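PDB 6WIN: type 6 secretion amidase effector 2, which probably cleaves amide bonds of bacterial peptidoglycan, acting as an antibacterial cell-wall hydrolase delivered by the type VI secretion machinery. Local coordinates for residues W39-A44 / A128-E133; V56-V61 / N72-F77; S101-R106 / M122-E127. One frame throughout, in Å; residues are numbered along the deposited sequence.

Interaction 1 of 3, residues W39-A44 / A128-E133; sequences WQQGAA and AYFIVE
Gln41 and Phe130 meet between the outermost strand 40-44 and strand 129-133, an antiparallel pair of the sheet interrupted by a beta bulge. With CG anti to the backbone N (chi1 177°) and the chain extended beyond it, Gln41 carries its amide over the Phe130 ring. NE2 lies 2.9 Å above the ring plane over the centre, and the amide and ring planes stand 71° apart. OE1 accepts a hydrogen bond from Gly63 N, which helps to orient the amide. At the other end, Val132 CG1 sits over one face of Trp39, 3.6 Å from the centroid of the five-membered ring, a CH-pi contact. CG2 of the same valine touches the six-membered ring at Trp39 CE3.

Behind these side chains the backbones pair. Gln40 and Glu133 exchange two hydrogen bonds; that from Gln40 N to Glu133 O spans 2.8 Å and is nearly straight at 167°. The bond from Gly42 N to Ile131 O is weak, being strongly bent. Between Gln41 and Ala44 the register slips by one residue, the chain turning a corner at Ala43. Gly42 suits this place: a CB there would clash with Ile131 O. Further out, Trp39 NE1 donates to Val33 O, while backbone bonds of Phe130 with Ala58 and Val132 with Val56 tie the pair to strand 56-59. Within the bulge, Ala43 O accepts from Ile131 N at 2.8 Å and also meets Phe130 CA at 3.3 Å, a CA-H...O contact.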
loop_
_atom_site.group_PDB
_atom_site.type_symbol
_atom_site.label_atom_id
_atom_site.label_comp_id
_atom_site.label_asym_id
_atom_site.label_seq_id
_atom_site.Cartn_x
_atom_site.Cartn_y
_atom_site.Cartn_z
ATOM N N TRP A 39 0.744 6.668 10.353
ATOM C CA TRP A 39 0.891 5.225 10.217
ATOM C C TRP A 39 2.241 4.760 10.763
ATOM O O TRP A 39 3.242 5.482 10.709
ATOM C CB TRP A 39 0.750 4.804 8.748
ATOM C CG TRP A 39 -0.624 5.046 8.157
ATOM C CD1 TRP A 39 -1.754 5.413 8.831
ATOM C CD2 TRP A 39 -0.995 4.952 6.775
ATOM N NE1 TRP A 39 -2.806 5.549 7.956
ATOM C CE2 TRP A 39 -2.365 5.278 6.687
ATOM C CE3 TRP A 39 -0.296 4.638 5.599
ATOM C CZ2 TRP A 39 -3.058 5.283 5.469
ATOM C CZ3 TRP A 39 -0.978 4.646 4.398
ATOM C CH2 TRP A 39 -2.349 4.967 4.341
ATOM N N GLN A 40 2.250 3.541 11.300
ATOM C CA GLN A 40 3.465 2.844 11.704
ATOM C C GLN A 40 3.692 1.646 10.792
ATOM O O GLN A 40 2.751 0.918 10.452
ATOM C CB GLN A 40 3.385 2.375 13.162
ATOM C CG GLN A 40 4.680 1.773 13.692
ATOM C CD GLN A 40 5.550 2.787 14.413
ATOM O OE1 GLN A 40 5.284 3.145 15.570
ATOM N NE2 GLN A 40 6.598 3.259 13.736
ATOM N N GLN A 41 4.947 1.447 10.402
ATOM C CA GLN A 41 5.323 0.325 9.551
ATOM C C GLN A 41 5.073 -1.018 10.242
ATOM O O GLN A 41 5.646 -1.302 11.297
ATOM C CB GLN A 41 6.801 0.465 9.180
ATOM C CG GLN A 41 7.341 -0.669 8.353
ATOM C CD GLN A 41 8.706 -0.369 7.797
ATOM O OE1 GLN A 41 9.278 0.706 8.032
ATOM N NE2 GLN A 41 9.244 -1.311 7.052
ATOM N N GLY A 42 4.244 -1.862 9.632
ATOM C CA GLY A 42 3.994 -3.202 10.131
ATOM C C GLY A 42 4.834 -4.262 9.437
ATOM O O GLY A 42 5.925 -3.995 8.918
ATOM N N ALA A 43 4.329 -5.496 9.460
ATOM C CA ALA A 43 5.048 -6.623 8.877
ATOM C C ALA A 43 5.187 -6.460 7.364
ATOM O O ALA A 43 4.334 -5.853 6.707
ATOM C CB ALA A 43 4.317 -7.930 9.192
ATOM N N ALA A 44 6.269 -7.019 6.809
ATOM C CA ALA A 44 6.467 -7.001 5.362
ATOM C C ALA A 44 5.346 -7.763 4.668
ATOM O O ALA A 44 4.821 -8.747 5.189
ATOM C CB ALA A 44 7.822 -7.616 4.977
ATOM N N ALA A 128 8.842 -2.848 -0.918
ATOM C CA ALA A 128 8.611 -1.612 -0.182
ATOM C C ALA A 128 7.309 -1.620 0.613
ATOM O O ALA A 128 7.055 -0.674 1.369
ATOM C CB ALA A 128 8.611 -0.424 -1.147
ATOM N N TYR A 129 6.496 -2.662 0.495
ATOM C CA TYR A 129 5.148 -2.644 1.043
ATOM C C TYR A 129 5.085 -3.366 2.378
ATOM O O TYR A 129 5.578 -4.490 2.518
ATOM C CB TYR A 129 4.154 -3.252 0.055
ATOM C CG TYR A 129 3.862 -2.278 -1.050
ATOM C CD1 TYR A 129 4.681 -2.210 -2.187
ATOM C CD2 TYR A 129 2.800 -1.388 -0.943
ATOM C CE1 TYR A 129 4.434 -1.289 -3.186
ATOM C CE2 TYR A 129 2.534 -0.469 -1.934
ATOM C CZ TYR A 129 3.350 -0.422 -3.056
ATOM O OH TYR A 129 3.074 0.511 -4.022
ATOM N N PHE A 130 4.453 -2.718 3.348
ATOM C CA PHE A 130 4.306 -3.249 4.688
ATOM C C PHE A 130 2.875 -3.012 5.143
ATOM O O PHE A 130 2.215 -2.081 4.685
ATOM C CB PHE A 130 5.302 -2.585 5.666
ATOM C CG PHE A 130 6.752 -2.895 5.360
ATOM C CD1 PHE A 130 7.452 -3.808 6.127
ATOM C CD2 PHE A 130 7.409 -2.272 4.309
ATOM C CE1 PHE A 130 8.786 -4.112 5.837
ATOM C CE2 PHE A 130 8.741 -2.561 4.024
ATOM C CZ PHE A 130 9.422 -3.481 4.784
ATOM N N ILE A 131 2.404 -3.867 6.051
ATOM C CA ILE A 131 1.084 -3.680 6.630
ATOM C C ILE A 131 1.033 -2.364 7.395
ATOM O O ILE A 131 1.966 -2.009 8.134
ATOM C CB ILE A 131 0.739 -4.879 7.525
ATOM C CG1 ILE A 131 0.708 -6.167 6.691
ATOM C CG2 ILE A 131 -0.586 -4.658 8.222
ATOM C CD1 ILE A 131 0.358 -7.422 7.478
ATOM N N VAL A 132 -0.065 -1.626 7.211
ATOM C CA VAL A 132 -0.270 -0.353 7.898
ATOM C C VAL A 132 -0.672 -0.645 9.338
ATOM O O VAL A 132 -1.678 -1.310 9.575
ATOM C CB VAL A 132 -1.349 0.488 7.196
ATOM C CG1 VAL A 132 -1.787 1.625 8.105
ATOM C CG2 VAL A 132 -0.837 1.036 5.873
ATOM N N GLU A 133 0.096 -0.140 10.300
ATOM C CA GLU A 133 -0.169 -0.391 11.715
ATOM C C GLU A 133 -0.344 0.919 12.470
ATOM O O GLU A 133 -0.025 2.002 11.973
ATOM C CB GLU A 133 0.962 -1.209 12.361
ATOM C CG GLU A 133 0.624 -2.671 12.591
ATOM C CD GLU A 133 -0.590 -2.887 13.508
ATOM O OE1 GLU A 133 -0.880 -2.035 14.400
ATOM O OE2 GLU A 133 -1.256 -3.937 13.332
#

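Interaction 2 of 3, residues V56-V61 / N72-F77; sequences VIATFV and NHAAFF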
loop_
_atom_site.group_PDB
_atom_site.type_symbol
_atom_site.label_atom_id
_atom_site.label_comp_id
_atom_site.label_asym_id
_atom_site.label_seq_id
_atom_site.Cartn_x
_atom_site.Cartn_y
_atom_site.Cartn_z
ATOM N N VAL A 56 -4.854 -3.546 4.523
ATOM C CA VAL A 56 -4.333 -2.267 4.063
ATOM C C VAL A 56 -2.813 -2.290 4.146
ATOM O O VAL A 56 -2.245 -2.574 5.207
ATOM C CB VAL A 56 -4.907 -1.116 4.895
ATOM C CG1 VAL A 56 -4.214 0.174 4.521
ATOM C CG2 VAL A 56 -6.446 -1.019 4.716
ATOM N N ILE A 57 -2.146 -1.983 3.026
ATOM C CA ILE A 57 -0.692 -1.979 2.947
ATOM C C ILE A 57 -0.216 -0.665 2.336
ATOM O O ILE A 57 -0.986 0.084 1.733
ATOM C CB ILE A 57 -0.171 -3.191 2.148
ATOM C CG1 ILE A 57 -0.635 -3.116 0.683
ATOM C CG2 ILE A 57 -0.678 -4.479 2.791
ATOM C CD1 ILE A 57 -0.059 -4.238 -0.201
ATOM N N ALA A 58 1.076 -0.383 2.501
ATOM C CA ALA A 58 1.629 0.878 2.022
ATOM C C ALA A 58 3.145 0.774 1.912
ATOM O O ALA A 58 3.770 -0.098 2.512
ATOM C CB ALA A 58 1.262 2.039 2.951
ATOM N N THR A 59 3.722 1.691 1.141
ATOM C CA THR A 59 5.166 1.899 1.134
ATOM C C THR A 59 5.608 2.534 2.450
ATOM O O THR A 59 5.044 3.545 2.876
ATOM C CB THR A 59 5.556 2.821 -0.019
ATOM O OG1 THR A 59 4.877 4.076 0.152
ATOM C CG2 THR A 59 5.173 2.217 -1.381
ATOM N N PHE A 60 6.635 1.967 3.082
ATOM C CA PHE A 60 7.159 2.493 4.339
ATOM C C PHE A 60 8.672 2.632 4.282
ATOM O O PHE A 60 9.368 1.758 3.759
ATOM C CB PHE A 60 6.812 1.595 5.531
ATOM C CG PHE A 60 5.425 1.786 6.056
ATOM C CD1 PHE A 60 5.163 2.730 7.042
ATOM C CD2 PHE A 60 4.384 1.001 5.588
ATOM C CE1 PHE A 60 3.896 2.895 7.544
ATOM C CE2 PHE A 60 3.113 1.164 6.084
ATOM C CZ PHE A 60 2.870 2.117 7.072
ATOM N N VAL A 61 9.171 3.716 4.867
ATOM C CA VAL A 61 10.597 4.004 4.941
ATOM C C VAL A 61 10.915 4.422 6.368
ATOM O O VAL A 61 10.293 5.352 6.894
ATOM C CB VAL A 61 11.008 5.116 3.959
ATOM C CG1 VAL A 61 12.367 5.669 4.330
ATOM C CG2 VAL A 61 10.958 4.618 2.509
ATOM N N ASN A 72 5.628 7.328 -2.786
ATOM C CA ASN A 72 4.766 6.790 -1.742
ATOM C C ASN A 72 3.462 6.286 -2.352
ATOM O O ASN A 72 2.980 6.811 -3.359
ATOM C CB ASN A 72 4.496 7.832 -0.642
ATOM C CG ASN A 72 3.809 9.098 -1.153
ATOM O OD1 ASN A 72 2.663 9.071 -1.597
ATOM N ND2 ASN A 72 4.507 10.218 -1.060
ATOM N N HIS A 73 2.913 5.227 -1.759
ATOM C CA HIS A 73 1.727 4.589 -2.317
ATOM C C HIS A 73 1.061 3.762 -1.229
ATOM O O HIS A 73 1.719 3.288 -0.303
ATOM C CB HIS A 73 2.079 3.716 -3.533
ATOM C CG HIS A 73 0.891 3.265 -4.334
ATOM N ND1 HIS A 73 0.044 4.145 -4.974
ATOM C CD2 HIS A 73 0.410 2.027 -4.593
ATOM C CE1 HIS A 73 -0.918 3.469 -5.577
ATOM N NE2 HIS A 73 -0.715 2.180 -5.370
ATOM N N ALA A 74 -0.256 3.617 -1.343
ATOM C CA ALA A 74 -1.043 2.796 -0.435
ATOM C C ALA A 74 -2.027 1.985 -1.260
ATOM O O ALA A 74 -2.394 2.385 -2.369
ATOM C CB ALA A 74 -1.782 3.644 0.615
ATOM N N ALA A 75 -2.446 0.838 -0.729
ATOM C CA ALA A 75 -3.291 -0.056 -1.513
ATOM C C ALA A 75 -3.913 -1.105 -0.601
ATOM O O ALA A 75 -3.567 -1.217 0.577
ATOM C CB ALA A 75 -2.490 -0.726 -2.641
ATOM N N PHE A 76 -4.847 -1.872 -1.165
ATOM C CA PHE A 76 -5.371 -3.071 -0.521
ATOM C C PHE A 76 -4.644 -4.291 -1.072
ATOM O O PHE A 76 -4.555 -4.466 -2.290
ATOM C CB PHE A 76 -6.875 -3.246 -0.755
ATOM C CG PHE A 76 -7.739 -2.153 -0.179
ATOM C CD1 PHE A 76 -8.036 -2.120 1.182
ATOM C CD2 PHE A 76 -8.285 -1.185 -1.001
ATOM C CE1 PHE A 76 -8.856 -1.137 1.707
ATOM C CE2 PHE A 76 -9.107 -0.193 -0.483
ATOM C CZ PHE A 76 -9.385 -0.170 0.882
ATOM N N PHE A 77 -4.151 -5.146 -0.179
ATOM C CA PHE A 77 -3.513 -6.386 -0.607
ATOM C C PHE A 77 -4.543 -7.360 -1.175
ATOM O O PHE A 77 -5.629 -7.527 -0.614
ATOM C CB PHE A 77 -2.791 -7.027 0.573
ATOM C CG PHE A 77 -2.198 -8.361 0.269
ATOM C CD1 PHE A 77 -1.001 -8.455 -0.429
ATOM C CD2 PHE A 77 -2.820 -9.525 0.701
ATOM C CE1 PHE A 77 -0.435 -9.705 -0.706
ATOM C CE2 PHE A 77 -2.266 -10.770 0.435
ATOM C CZ PHE A 77 -1.071 -10.864 -0.267
#
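Thr59 meets His73 through a chi1 of 60°, which sets OG1 between the backbone N and the carbonyl carbon, where it accepts a hydrogen bond from His73 N at 3.0 Å. Ile57 has a similar first torsion (chi1 64°) for CG1. Its CD1, at the edge of the Phe77 ring near the ring plane, touches Phe77 CB at 4.0 Å. Both lie on strand 56-59, which pairs antiparallel with strand 74-81 at the centre of the sheet.

The backbone supplies the regular part of the joint. Ile57 and Ala75 form a hydrogen-bonded pair, with Ile57 N reaching Ala75 O almost linearly (176°) and Ala75 N returning to Ile57 O. Two residues on, Thr59 N donates to His73 O at 2.9 Å. The return bond at that level, from His73 N, ends on the threonine OG1 instead of a backbone carbonyl, so a side-chain oxygen continues the ladder where the strand gives out. Ala58 and Ala74 between them form a non-hydrogen-bonded pair whose CA atoms are only 4.1 Å apart, with the two methyls on the same face.

On that face Val56 and Phe76 lie side by side, and both reach helix 23-30, Val56 through Ile27 and Phe76 through Leu26 and Ile27. Ile57 and Ala75 point to the other face and meet Val87 of strand 84-89. The His73 side chain leads away from Thr59: NE2 is hydrogen-bonded to Asp89 OD2 and the side chain touches Cys23 at the start of the helix, a layout consistent with a papain-like cysteine amidase site. The two bonds to Thr59 probably help to position the His73 backbone. Beside them, Thr59 CG2 lies 4.1 Å from His73 CB.

Interaction 3 of 3, residues S101-R106 / M122-E127; sequences SKRYIR and MSNNAE
An Asx turn at 125-127, in which Asn125 OD1 accepts from Glu127 N, closes the loop segment 122-127 that packs against the outermost strand 101-106 through Arg103, Ile105 and Arg106. Arg103, extended from CG to NE, delivers its guanidinium to the loop edge-on. NH1 donates to Asn124 OD1 at 2.7 Å, nearly along the C=O axis, and NH2 donates to Ser123 O at 3.2 Å from above that carbonyl plane. The Asn124 amide stands 88° from the guanidinium plane. Ile105 CD1 lies 3.6 Å above one guanidinium face, offset toward the rim, while CG2 presses on the loop backbone, 3.5 Å from Ala126 N.

At the strand's end the backbones meet directly. Ala126 N donates to Arg106 O at 2.9 Å with an angle of 165° at the hydrogen, and one water links the two segments again, accepting from Arg106 N and donating to Asn124 O. Further out, Arg103 NE forms a salt bridge with Asp89 OD2, the atom that also takes His73 NE2, and Ser123 O has a second donor in Tyr129 OH.

Three nitrogens of one guanidinium are therefore engaged, two by neutral oxygens and one by a carboxylate. Such a grip should restrict rotation of the group and hold Arg103 between Asp89 and the loop.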
loop_
_atom_site.group_PDB
_atom_site.type_symbol
_atom_site.label_atom_id
_atom_site.label_comp_id
_atom_site.label_asym_id
_atom_site.label_seq_id
_atom_site.Cartn_x
_atom_site.Cartn_y
_atom_site.Cartn_z
ATOM N N SER A 101 -8.740 -0.464 -9.683
ATOM C CA SER A 101 -8.450 -1.708 -10.392
ATOM C C SER A 101 -7.218 -2.390 -9.820
ATOM O O SER A 101 -6.415 -1.774 -9.119
ATOM C CB SER A 101 -8.245 -1.469 -11.892
ATOM O OG SER A 101 -7.225 -0.523 -12.121
ATOM N N LYS A 102 -7.068 -3.670 -10.176
ATOM C CA LYS A 102 -5.946 -4.487 -9.725
ATOM C C LYS A 102 -4.710 -4.252 -10.576
ATOM O O LYS A 102 -4.801 -4.031 -11.788
ATOM C CB LYS A 102 -6.258 -5.978 -9.807
ATOM C CG LYS A 102 -7.655 -6.400 -9.507
ATOM C CD LYS A 102 -7.736 -7.892 -9.725
ATOM C CE LYS A 102 -9.048 -8.446 -9.255
ATOM N NZ LYS A 102 -9.054 -9.927 -9.424
ATOM N N ARG A 103 -3.541 -4.364 -9.939
ATOM C CA ARG A 103 -2.293 -4.364 -10.683
ATOM C C ARG A 103 -1.260 -5.215 -9.951
ATOM O O ARG A 103 -1.359 -5.466 -8.746
ATOM C CB ARG A 103 -1.763 -2.942 -10.919
ATOM C CG ARG A 103 -1.228 -2.237 -9.668
ATOM C CD ARG A 103 -0.607 -0.894 -10.039
ATOM N NE ARG A 103 -0.120 -0.171 -8.867
ATOM C CZ ARG A 103 1.155 0.118 -8.631
ATOM N NH1 ARG A 103 2.095 -0.254 -9.491
ATOM N NH2 ARG A 103 1.489 0.791 -7.531
ATOM N N TYR A 104 -0.264 -5.661 -10.716
ATOM C CA TYR A 104 0.783 -6.559 -10.254
ATOM C C TYR A 104 2.015 -5.730 -9.940
ATOM O O TYR A 104 2.518 -5.012 -10.814
ATOM C CB TYR A 104 1.110 -7.586 -11.332
ATOM C CG TYR A 104 2.011 -8.749 -10.948
ATOM C CD1 TYR A 104 1.655 -9.617 -9.936
ATOM C CD2 TYR A 104 3.168 -9.021 -11.671
ATOM C CE1 TYR A 104 2.445 -10.696 -9.610
ATOM C CE2 TYR A 104 3.968 -10.111 -11.361
ATOM C CZ TYR A 104 3.595 -10.942 -10.333
ATOM O OH TYR A 104 4.356 -12.021 -10.008
ATOM N N ILE A 105 2.488 -5.824 -8.699
ATOM C CA ILE A 105 3.693 -5.147 -8.243
ATOM C C ILE A 105 4.759 -6.217 -8.053
ATOM O O ILE A 105 4.599 -7.117 -7.221
ATOM C CB ILE A 105 3.438 -4.360 -6.949
ATOM C CG1 ILE A 105 2.248 -3.409 -7.137
ATOM C CG2 ILE A 105 4.694 -3.614 -6.506
ATOM C CD1 ILE A 105 2.054 -2.414 -5.984
ATOM N N ARG A 106 5.826 -6.139 -8.845
ATOM C CA ARG A 106 6.846 -7.174 -8.864
ATOM C C ARG A 106 7.898 -6.987 -7.776
ATOM O O ARG A 106 8.217 -5.869 -7.364
ATOM C CB ARG A 106 7.549 -7.205 -10.215
ATOM C CG ARG A 106 6.607 -7.124 -11.387
ATOM C CD ARG A 106 7.123 -7.948 -12.517
ATOM N NE ARG A 106 8.567 -7.785 -12.735
ATOM C CZ ARG A 106 9.154 -6.644 -13.087
ATOM N NH1 ARG A 106 10.472 -6.608 -13.262
ATOM N NH2 ARG A 106 8.427 -5.544 -13.271
HETATM N N MSE A 122 9.982 2.779 -5.934
HETATM C CA MSE A 122 9.390 2.312 -4.678
HETATM C C MSE A 122 7.933 1.844 -4.807
HETATM O O MSE A 122 7.602 0.733 -4.389
HETATM C CB MSE A 122 9.521 3.419 -3.625
HETATM C CG MSE A 122 9.640 2.901 -2.217
HETATM SE SE MSE A 122 9.387 4.255 -0.868
HETATM C CE MSE A 122 11.333 4.725 -0.860
ATOM N N SER A 123 7.077 2.672 -5.416
ATOM C CA SER A 123 5.667 2.314 -5.570
ATOM C C SER A 123 5.462 1.081 -6.448
ATOM O O SER A 123 4.405 0.438 -6.366
ATOM C CB SER A 123 4.903 3.499 -6.157
ATOM O OG SER A 123 5.314 3.727 -7.487
ATOM N N ASN A 124 6.441 0.748 -7.291
ATOM C CA ASN A 124 6.403 -0.436 -8.146
ATOM C C ASN A 124 7.356 -1.524 -7.653
ATOM O O ASN A 124 7.773 -2.391 -8.432
ATOM C CB ASN A 124 6.725 -0.050 -9.593
ATOM C CG ASN A 124 5.752 0.978 -10.142
ATOM O OD1 ASN A 124 4.554 0.871 -9.931
ATOM N ND2 ASN A 124 6.267 1.989 -10.825
ATOM N N ASN A 125 7.686 -1.496 -6.359
ATOM C CA ASN A 125 8.637 -2.399 -5.713
ATOM C C ASN A 125 7.892 -3.185 -4.642
ATOM O O ASN A 125 7.562 -2.633 -3.587
ATOM C CB ASN A 125 9.790 -1.597 -5.097
ATOM C CG ASN A 125 10.948 -2.462 -4.659
ATOM O OD1 ASN A 125 10.770 -3.597 -4.216
ATOM N ND2 ASN A 125 12.160 -1.925 -4.795
ATOM N N ALA A 126 7.662 -4.479 -4.892
ATOM C CA ALA A 126 6.908 -5.300 -3.947
ATOM C C ALA A 126 7.527 -5.323 -2.556
ATOM O O ALA A 126 6.814 -5.557 -1.576
ATOM C CB ALA A 126 6.786 -6.732 -4.459
ATOM N N GLU A 127 8.845 -5.130 -2.447
ATOM C CA GLU A 127 9.524 -5.196 -1.155
ATOM C C GLU A 127 9.348 -3.931 -0.322
ATOM O O GLU A 127 9.659 -3.947 0.875
ATOM C CB GLU A 127 11.019 -5.481 -1.369
ATOM C CG GLU A 127 11.302 -6.871 -1.956
ATOM C CD GLU A 127 12.785 -7.200 -2.001
ATOM O OE1 GLU A 127 13.368 -7.130 -3.099
ATOM O OE2 GLU A 127 13.364 -7.520 -0.939
HETATM O O HOH W 1 6.402 -3.626 -10.285
#

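How the interactions relate
Interaction 2 is the core contact, nine of its ten touching residues buried close to the centre of the chain, whereas interactions 1 and 3 are partly exposed and involve the two outermost strands. Interactions 1 and 2 share a sheet directly, since strand 129-133 neighbours strand 56-59. Their chemistry is mainly backbone pairing, regular in interaction 2 and bulged in interaction 1. Interaction 3 instead joins a strand to a loop through a guanidinium, one backbone hydrogen bond and a water. All three converge near Tyr129 of interaction 1, whose OH reaches the loop of interaction 3 and lies 3.1 Å from His73 CD2 of interaction 2.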